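Local structure of AA9 family lytic polysaccharide monooxygenase D (Myceliophthora thermophila, 5UFV) at residues W73-G78 against Q167-C172; W126-L131 against H155-L160. The protein oxidatively cleaves cellulose at a single copper ion, using a reducing agent and oxygen or hydrogen peroxide to give C1-oxidised products. All coordinates share one frame; numbering follows the deposited sequence.

Contact 1 (W73-G78 against Q167-C172); sequences WTHSQG and QFYPEC. With CU (copper (II) ion), chain G.
His75 and Tyr169 meet through a copper ion rather than by a direct bond. His75 NE2 binds the copper at 2.0 Å, while Tyr169 OH approaches the metal to 2.7 Å. The 4-methylated N-terminal histidine supplies the remaining ligands and completes the histidine brace of an AA9 monooxygenase, built where a loop and a strand of the immunoglobulin-like beta-sandwich meet. Gln167, which probably takes part in binding oxygen as in related enzymes, accepts a hydrogen bond from Tyr169 OH on OE1 at 2.6 Å, the donor standing 49° out of the amide carbonyl plane. Farther from the metal, Trp73 holds CG anti to the backbone N (chi1 -180°), which carries the CH2 edge of its benzene ring to one face of the phenol, 3.5 Å from Tyr169 CD1, in a T-shaped pair with planes at 89°. Trp73 NE1 also donates to His75 O at 2.8 Å, on a lone pair in the carbonyl plane, fixing the indole within the loop. Exchanging Trp73 for an alanine would probably open a gap against the phenol and leave His75 O without its indole donor. Thr74 OG1 lies over the centre of the imidazole, 3.3 Å above its plane.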
ATOM      1  N   TRP A  73      -7.240 -11.686   5.234  1.00 31.08           N
ATOM      2  CA  TRP A  73      -7.514 -10.309   5.579  1.00 29.91           C
ATOM      3  C   TRP A  73      -8.853 -10.200   6.280  1.00 30.34           C
ATOM      4  O   TRP A  73      -9.859 -10.654   5.766  1.00 31.22           O
ATOM      5  CB  TRP A  73      -7.554  -9.419   4.346  1.00 29.29           C
ATOM      6  CG  TRP A  73      -7.825  -8.033   4.765  1.00 28.60           C
ATOM      7  CD1 TRP A  73      -8.943  -7.298   4.529  1.00 29.38           C
ATOM      8  CD2 TRP A  73      -6.990  -7.241   5.588  1.00 28.67           C
ATOM      9  NE1 TRP A  73      -8.836  -6.066   5.133  1.00 29.94           N
ATOM     10  CE2 TRP A  73      -7.640  -6.007   5.782  1.00 28.72           C
ATOM     11  CE3 TRP A  73      -5.731  -7.445   6.158  1.00 28.64           C
ATOM     12  CZ2 TRP A  73      -7.086  -4.987   6.516  1.00 30.30           C
ATOM     13  CZ3 TRP A  73      -5.171  -6.432   6.883  1.00 29.75           C
ATOM     14  CH2 TRP A  73      -5.846  -5.209   7.060  1.00 31.06           C
ATOM     15  N   THR A  74      -8.882  -9.534   7.416  1.00 30.75           N
ATOM     16  CA  THR A  74     -10.045  -9.610   8.262  1.00 32.84           C
ATOM     17  C   THR A  74     -10.877  -8.331   8.394  1.00 32.77           C
ATOM     18  O   THR A  74     -12.003  -8.420   8.843  1.00 33.88           O
ATOM     19  CB  THR A  74      -9.672 -10.157   9.658  1.00 33.18           C
ATOM     20  OG1 THR A  74      -8.841  -9.233  10.361  1.00 32.66           O
ATOM     21  CG2 THR A  74      -8.941 -11.474   9.523  1.00 33.38           C
ATOM     22  N   HIS A  75     -10.380  -7.166   7.990  1.00 31.44           N
ATOM     23  CA  HIS A  75     -11.082  -5.898   8.328  1.00 30.74           C
ATOM     24  C   HIS A  75     -11.811  -5.245   7.155  1.00 29.79           C
ATOM     25  O   HIS A  75     -11.289  -5.153   6.059  1.00 29.97           O
ATOM     26  CB  HIS A  75     -10.109  -4.894   8.956  1.00 30.18           C
ATOM     27  CG  HIS A  75      -9.367  -5.442  10.124  1.00 29.65           C
ATOM     28  ND1 HIS A  75     -10.010  -5.878  11.258  1.00 30.08           N
ATOM     29  CD2 HIS A  75      -8.043  -5.667  10.327  1.00 30.01           C
ATOM     30  CE1 HIS A  75      -9.120  -6.357  12.110  1.00 30.67           C
ATOM     31  NE2 HIS A  75      -7.919  -6.229  11.575  1.00 30.96           N
ATOM     32  N   SER A  76     -13.003  -4.747   7.427  1.00 30.67           N
ATOM     33  CA  SER A  76     -13.876  -4.204   6.402  1.00 31.89           C
ATOM     34  C   SER A  76     -13.963  -2.693   6.367  1.00 30.87           C
ATOM     35  O   SER A  76     -14.657  -2.161   5.538  1.00 30.19           O
ATOM     36  CB  SER A  76     -15.276  -4.791   6.579  1.00 34.12           C
ATOM     37  OG  SER A  76     -15.213  -6.170   6.271  1.00 35.68           O
ATOM     38  N   GLN A  77     -13.248  -2.005   7.245  1.00 32.15           N
ATOM     39  CA  GLN A  77     -13.172  -0.551   7.204  1.00 32.67           C
ATOM     40  C   GLN A  77     -11.749  -0.021   7.099  1.00 30.39           C
ATOM     41  O   GLN A  77     -10.903  -0.319   7.918  1.00 31.92           O
ATOM     42  CB  GLN A  77     -13.788   0.041   8.458  1.00 35.96           C
ATOM     43  CG  GLN A  77     -15.259  -0.284   8.639  1.00 39.86           C
ATOM     44  CD  GLN A  77     -15.494  -1.572   9.401  1.00 42.27           C
ATOM     45  OE1 GLN A  77     -14.712  -1.960  10.260  1.00 45.58           O
ATOM     46  NE2 GLN A  77     -16.584  -2.240   9.083  1.00 47.12           N
ATOM     47  N   GLY A  78     -11.513   0.777   6.080  1.00 28.48           N
ATOM     48  CA  GLY A  78     -10.349   1.610   5.980  1.00 27.82           C
ATOM     49  C   GLY A  78      -9.849   1.644   4.542  1.00 28.68           C
ATOM     50  O   GLY A  78     -10.289   0.862   3.690  1.00 27.39           O
ATOM     51  N   GLN A 167      -4.488   1.029  12.423  1.00 32.67           N
ATOM     52  CA  GLN A 167      -3.692  -0.165  12.316  1.00 31.29           C
ATOM     53  C   GLN A 167      -3.231  -0.229  10.883  1.00 30.02           C
ATOM     54  O   GLN A 167      -4.040  -0.449  10.011  1.00 30.69           O
ATOM     55  CB  GLN A 167      -4.540  -1.387  12.563  1.00 31.44           C
ATOM     56  CG  GLN A 167      -5.028  -1.587  13.979  1.00 34.03           C
ATOM     57  CD  GLN A 167      -5.780  -2.901  14.118  1.00 35.97           C
ATOM     58  OE1 GLN A 167      -6.002  -3.599  13.140  1.00 39.09           O
ATOM     59  NE2 GLN A 167      -6.171  -3.240  15.322  1.00 39.85           N
ATOM     60  N   PHE A 168      -1.932  -0.058  10.662  1.00 29.73           N
ATOM     61  CA  PHE A 168      -1.321  -0.081   9.352  1.00 28.38           C
ATOM     62  C   PHE A 168      -0.703  -1.443   9.057  1.00 27.56           C
ATOM     63  O   PHE A 168      -0.077  -2.032   9.915  1.00 29.53           O
ATOM     64  CB  PHE A 168      -0.216   0.942   9.301  1.00 29.14           C
ATOM     65  CG  PHE A 168      -0.653   2.356   9.624  1.00 30.38           C
ATOM     66  CD1 PHE A 168      -0.712   2.807  10.932  1.00 29.77           C
ATOM     67  CD2 PHE A 168      -0.910   3.268   8.599  1.00 31.10           C
ATOM     68  CE1 PHE A 168      -1.068   4.118  11.212  1.00 31.20           C
ATOM     69  CE2 PHE A 168      -1.267   4.585   8.880  1.00 30.31           C
ATOM     70  CZ  PHE A 168      -1.349   5.009  10.187  1.00 30.97           C
ATOM     71  N   TYR A 169      -0.881  -1.930   7.833  1.00 26.37           N
ATOM     72  CA  TYR A 169      -0.359  -3.225   7.410  1.00 25.80           C
ATOM     73  C   TYR A 169       0.297  -3.022   6.053  1.00 25.75           C
ATOM     74  O   TYR A 169      -0.415  -2.992   5.053  1.00 24.51           O
ATOM     75  CB  TYR A 169      -1.498  -4.242   7.261  1.00 25.43           C
ATOM     76  CG  TYR A 169      -2.309  -4.477   8.514  1.00 24.53           C
ATOM     77  CD1 TYR A 169      -3.337  -3.617   8.884  1.00 23.54           C
ATOM     78  CD2 TYR A 169      -2.059  -5.578   9.304  1.00 24.65           C
ATOM     79  CE1 TYR A 169      -4.087  -3.863  10.015  1.00 24.65           C
ATOM     80  CE2 TYR A 169      -2.789  -5.830  10.445  1.00 24.49           C
ATOM     81  CZ  TYR A 169      -3.797  -4.978  10.792  1.00 25.62           C
ATOM     82  OH  TYR A 169      -4.490  -5.277  11.938  1.00 27.66           O
ATOM     83  N   PRO A 170       1.643  -2.852   6.018  1.00 26.14           N
ATOM     84  CA  PRO A 170       2.356  -2.566   4.777  1.00 25.60           C
ATOM     85  C   PRO A 170       3.367  -3.627   4.379  1.00 26.14           C
ATOM     86  O   PRO A 170       3.899  -4.321   5.238  1.00 26.36           O
ATOM     87  CB  PRO A 170       3.122  -1.301   5.142  1.00 26.46           C
ATOM     88  CG  PRO A 170       3.525  -1.565   6.571  1.00 26.99           C
ATOM     89  CD  PRO A 170       2.452  -2.437   7.183  1.00 26.23           C
ATOM     90  N   GLU A 171       3.648  -3.726   3.078  1.00 26.58           N
ATOM     91  CA  GLU A 171       4.716  -4.581   2.555  1.00 25.61           C
ATOM     92  C   GLU A 171       5.278  -3.934   1.291  1.00 26.82           C
ATOM     93  O   GLU A 171       4.540  -3.222   0.606  1.00 27.87           O
ATOM     94  CB  GLU A 171       4.186  -5.975   2.220  1.00 25.73           C
ATOM     95  CG  GLU A 171       4.116  -6.961   3.380  1.00 25.05           C
ATOM     96  CD  GLU A 171       2.816  -6.901   4.165  1.00 24.26           C
ATOM     97  OE1 GLU A 171       1.748  -6.634   3.587  1.00 23.35           O
ATOM     98  OE2 GLU A 171       2.857  -7.145   5.384  1.00 25.21           O
ATOM     99  N   CYS A 172       6.569  -4.186   1.016  1.00 27.62           N
ATOM    100  CA  CYS A 172       7.294  -3.705  -0.187  1.00 28.90           C
ATOM    101  C   CYS A 172       7.837  -4.860  -1.034  1.00 26.18           C
ATOM    102  O   CYS A 172       8.213  -5.925  -0.495  1.00 23.12           O
ATOM    103  CB  CYS A 172       8.470  -2.778   0.168  1.00 31.19           C
ATOM    104  SG  CYS A 172       7.915  -1.435   1.226  1.00 40.10           S
TER
HETATM  105 CU    CU G 301      -6.343  -7.255  12.237  1.00 34.36          CU

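Contact 2 (W126-L131 against H155-L160); sequences WDIAKL and HELIAL
Leu157 projects from its strand toward the helical turn of 126-131 and meets two of its side chains in succession. Its CB is touched by the end of Ile128, whose CD1 comes to 4.0 Å from Leu157 CB. CG follows, anti to the carbonyl carbon (chi1 -58°), and carries the fork toward Leu131. Both methyls of that fork lie against a single methyl: Leu131 CD1 is 3.9 Å from Leu157 CD2 and only slightly farther from Leu157 CD1. Ile128 sends its CG1 branch away from its own backbone N (chi1 -153°) and runs on extended, which brings CD1 rather than CG2 to the leucine. The strand, 149-159, belongs to the beta-sandwich, and the turn packs on it from the long connection between strands 101-107 and 136-141. Ile128 and Leu131 sit three residues apart on the turn and are held in step by the bond from Leu131 N to Ile128 O, 2.8 Å long. Trp70, Trp73 and Ile80 close around Leu157 from neighbouring parts of the fold. Farther along, Leu160 crosses Trp126 at about a right angle, its CD1 4.1 Å from Trp126 CH2. The polar end of this buried indole is satisfied elsewhere, NE1 donating to Leu118 O.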
ATOM      1  N   TRP A 126     -16.620   0.446   2.257  1.00 31.31           N
ATOM      2  CA  TRP A 126     -15.202   0.538   1.905  1.00 31.06           C
ATOM      3  C   TRP A 126     -14.782  -0.541   0.903  1.00 32.83           C
ATOM      4  O   TRP A 126     -15.148  -1.716   1.027  1.00 31.97           O
ATOM      5  CB  TRP A 126     -14.352   0.357   3.149  1.00 29.84           C
ATOM      6  CG  TRP A 126     -14.617   1.311   4.271  1.00 29.15           C
ATOM      7  CD1 TRP A 126     -15.578   1.208   5.237  1.00 28.85           C
ATOM      8  CD2 TRP A 126     -13.858   2.476   4.575  1.00 27.74           C
ATOM      9  NE1 TRP A 126     -15.469   2.258   6.111  1.00 29.41           N
ATOM     10  CE2 TRP A 126     -14.418   3.049   5.725  1.00 28.71           C
ATOM     11  CE3 TRP A 126     -12.754   3.089   3.980  1.00 27.01           C
ATOM     12  CZ2 TRP A 126     -13.907   4.213   6.301  1.00 29.87           C
ATOM     13  CZ3 TRP A 126     -12.261   4.244   4.531  1.00 28.20           C
ATOM     14  CH2 TRP A 126     -12.836   4.804   5.687  1.00 29.15           C
ATOM     15  N   ASP A 127     -13.974  -0.140  -0.067  1.00 34.86           N
ATOM     16  CA  ASP A 127     -13.426  -1.073  -1.047  1.00 36.38           C
ATOM     17  C   ASP A 127     -12.569  -2.169  -0.407  1.00 34.23           C
ATOM     18  O   ASP A 127     -12.482  -3.275  -0.927  1.00 37.53           O
ATOM     19  CB  ASP A 127     -12.600  -0.310  -2.096  1.00 38.05           C
ATOM     20  CG  ASP A 127     -13.477   0.434  -3.087  1.00 40.88           C
ATOM     21  OD1 ASP A 127     -14.430  -0.169  -3.604  1.00 41.81           O
ATOM     22  OD2 ASP A 127     -13.234   1.628  -3.335  1.00 46.11           O
ATOM     23  N   ILE A 128     -11.950  -1.867   0.720  1.00 30.68           N
ATOM     24  CA  ILE A 128     -11.185  -2.865   1.428  1.00 29.84           C
ATOM     25  C   ILE A 128     -12.006  -4.119   1.769  1.00 29.77           C
ATOM     26  O   ILE A 128     -11.457  -5.189   1.916  1.00 30.35           O
ATOM     27  CB  ILE A 128     -10.583  -2.277   2.727  1.00 28.31           C
ATOM     28  CG1 ILE A 128      -9.299  -3.014   3.113  1.00 27.63           C
ATOM     29  CG2 ILE A 128     -11.585  -2.337   3.870  1.00 28.33           C
ATOM     30  CD1 ILE A 128      -8.552  -2.374   4.264  1.00 27.35           C
ATOM     31  N   ALA A 129     -13.314  -3.990   1.918  1.00 30.28           N
ATOM     32  CA  ALA A 129     -14.139  -5.127   2.300  1.00 31.29           C
ATOM     33  C   ALA A 129     -14.005  -6.267   1.318  1.00 32.30           C
ATOM     34  O   ALA A 129     -14.297  -7.419   1.647  1.00 30.26           O
ATOM     35  CB  ALA A 129     -15.593  -4.713   2.361  1.00 32.50           C
ATOM     36  N   LYS A 130     -13.605  -5.923   0.102  1.00 33.04           N
ATOM     37  CA  LYS A 130     -13.522  -6.890  -0.950  1.00 36.17           C
ATOM     38  C   LYS A 130     -12.284  -7.745  -0.805  1.00 33.21           C
ATOM     39  O   LYS A 130     -12.240  -8.842  -1.371  1.00 30.56           O
ATOM     40  CB  LYS A 130     -13.562  -6.200  -2.316  1.00 40.88           C
ATOM     41  CG  LYS A 130     -14.917  -5.585  -2.625  1.00 45.50           C
ATOM     42  CD  LYS A 130     -14.820  -4.560  -3.744  1.00 52.90           C
ATOM     43  CE  LYS A 130     -16.199  -4.051  -4.151  1.00 57.74           C
ATOM     44  NZ  LYS A 130     -16.089  -2.866  -5.048  1.00 60.08           N
ATOM     45  N   LEU A 131     -11.307  -7.254  -0.034  1.00 30.39           N
ATOM     46  CA  LEU A 131     -10.105  -8.042   0.312  1.00 29.70           C
ATOM     47  C   LEU A 131     -10.313  -9.054   1.438  1.00 28.77           C
ATOM     48  O   LEU A 131      -9.425  -9.829   1.733  1.00 28.62           O
ATOM     49  CB  LEU A 131      -8.925  -7.137   0.659  1.00 28.38           C
ATOM     50  CG  LEU A 131      -8.542  -6.166  -0.455  1.00 29.77           C
ATOM     51  CD1 LEU A 131      -7.303  -5.368  -0.081  1.00 30.02           C
ATOM     52  CD2 LEU A 131      -8.305  -6.873  -1.779  1.00 31.47           C
ATOM     53  N   HIS A 155       2.292  -1.764  -0.713  1.00 23.97           N
ATOM     54  CA  HIS A 155       0.858  -1.901  -0.493  1.00 23.64           C
ATOM     55  C   HIS A 155       0.601  -1.672   0.946  1.00 23.27           C
ATOM     56  O   HIS A 155       1.341  -2.169   1.770  1.00 23.11           O
ATOM     57  CB  HIS A 155       0.348  -3.282  -0.897  1.00 24.02           C
ATOM     58  CG  HIS A 155       0.378  -3.504  -2.370  1.00 25.25           C
ATOM     59  ND1 HIS A 155       1.540  -3.791  -3.054  1.00 25.72           N
ATOM     60  CD2 HIS A 155      -0.590  -3.394  -3.308  1.00 25.96           C
ATOM     61  CE1 HIS A 155       1.280  -3.885  -4.344  1.00 24.79           C
ATOM     62  NE2 HIS A 155      -0.002  -3.643  -4.524  1.00 25.70           N
ATOM     63  N   GLU A 156      -0.453  -0.925   1.244  1.00 23.67           N
ATOM     64  CA  GLU A 156      -0.743  -0.536   2.590  1.00 25.66           C
ATOM     65  C   GLU A 156      -2.231  -0.534   2.741  1.00 26.27           C
ATOM     66  O   GLU A 156      -2.947   0.090   1.939  1.00 26.01           O
ATOM     67  CB  GLU A 156      -0.181   0.858   2.874  1.00 29.92           C
ATOM     68  CG  GLU A 156      -0.531   1.471   4.230  1.00 34.10           C
ATOM     69  CD  GLU A 156      -0.008   2.917   4.391  1.00 40.47           C
ATOM     70  OE1 GLU A 156       0.129   3.650   3.370  1.00 42.58           O
ATOM     71  OE2 GLU A 156       0.293   3.337   5.544  1.00 43.07           O
ATOM     72  N   LEU A 157      -2.683  -1.262   3.768  1.00 25.85           N
ATOM     73  CA  LEU A 157      -4.056  -1.268   4.210  1.00 26.18           C
ATOM     74  C   LEU A 157      -4.045  -0.671   5.577  1.00 27.86           C
ATOM     75  O   LEU A 157      -3.203  -1.039   6.394  1.00 27.95           O
ATOM     76  CB  LEU A 157      -4.592  -2.688   4.344  1.00 25.80           C
ATOM     77  CG  LEU A 157      -4.548  -3.561   3.096  1.00 25.53           C
ATOM     78  CD1 LEU A 157      -5.283  -4.861   3.374  1.00 26.57           C
ATOM     79  CD2 LEU A 157      -5.124  -2.856   1.880  1.00 25.55           C
ATOM     80  N   ILE A 158      -4.978   0.249   5.824  1.00 29.30           N
ATOM     81  CA  ILE A 158      -5.120   0.893   7.120  1.00 28.13           C
ATOM     82  C   ILE A 158      -6.494   0.528   7.658  1.00 29.55           C
ATOM     83  O   ILE A 158      -7.507   1.026   7.162  1.00 29.39           O
ATOM     84  CB  ILE A 158      -5.016   2.397   7.002  1.00 27.70           C
ATOM     85  CG1 ILE A 158      -3.747   2.792   6.262  1.00 28.15           C
ATOM     86  CG2 ILE A 158      -5.009   3.020   8.377  1.00 29.52           C
ATOM     87  CD1 ILE A 158      -3.635   4.302   6.081  1.00 29.15           C
ATOM     88  N   ALA A 159      -6.530  -0.360   8.646  1.00 28.37           N
ATOM     89  CA  ALA A 159      -7.789  -0.745   9.244  1.00 30.18           C
ATOM     90  C   ALA A 159      -8.202   0.314  10.273  1.00 32.43           C
ATOM     91  O   ALA A 159      -7.380   0.818  11.047  1.00 33.09           O
ATOM     92  CB  ALA A 159      -7.696  -2.123   9.890  1.00 29.96           C
ATOM     93  N   LEU A 160      -9.486   0.647  10.263  1.00 31.97           N
ATOM     94  CA  LEU A 160     -10.027   1.701  11.111  1.00 32.44           C
ATOM     95  C   LEU A 160     -11.227   1.239  11.965  1.00 33.07           C
ATOM     96  O   LEU A 160     -11.985   2.076  12.421  1.00 31.73           O
ATOM     97  CB  LEU A 160     -10.431   2.884  10.214  1.00 32.25           C
ATOM     98  CG  LEU A 160      -9.309   3.520   9.366  1.00 30.80           C
ATOM     99  CD1 LEU A 160      -9.843   4.594   8.440  1.00 30.91           C
ATOM    100  CD2 LEU A 160      -8.252   4.137  10.234  1.00 30.70           C
TER

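Overall arrangement
The two contacts share a backbone seam: strands 149-159 and 167-177 are antiparallel neighbours in one sheet, and probable hydrogen bonds join Tyr169 N to Leu157 O and Ala159 N to Gln167 O. Their centres lie about 5 Å apart, and in sequence contact 2 is nested within the span closed by contact 1. Contact 1 is partly buried and holds two copper ligands, so metal ligation, a polar bond and an aromatic pair dominate. Contact 2 is fully buried and joins its segments by apolar side-chain packing, with no hydrogen bond across them. Trp73 lies between them, touching Tyr169 with its ring edge and also packing on Leu157, its CB against Leu131 O.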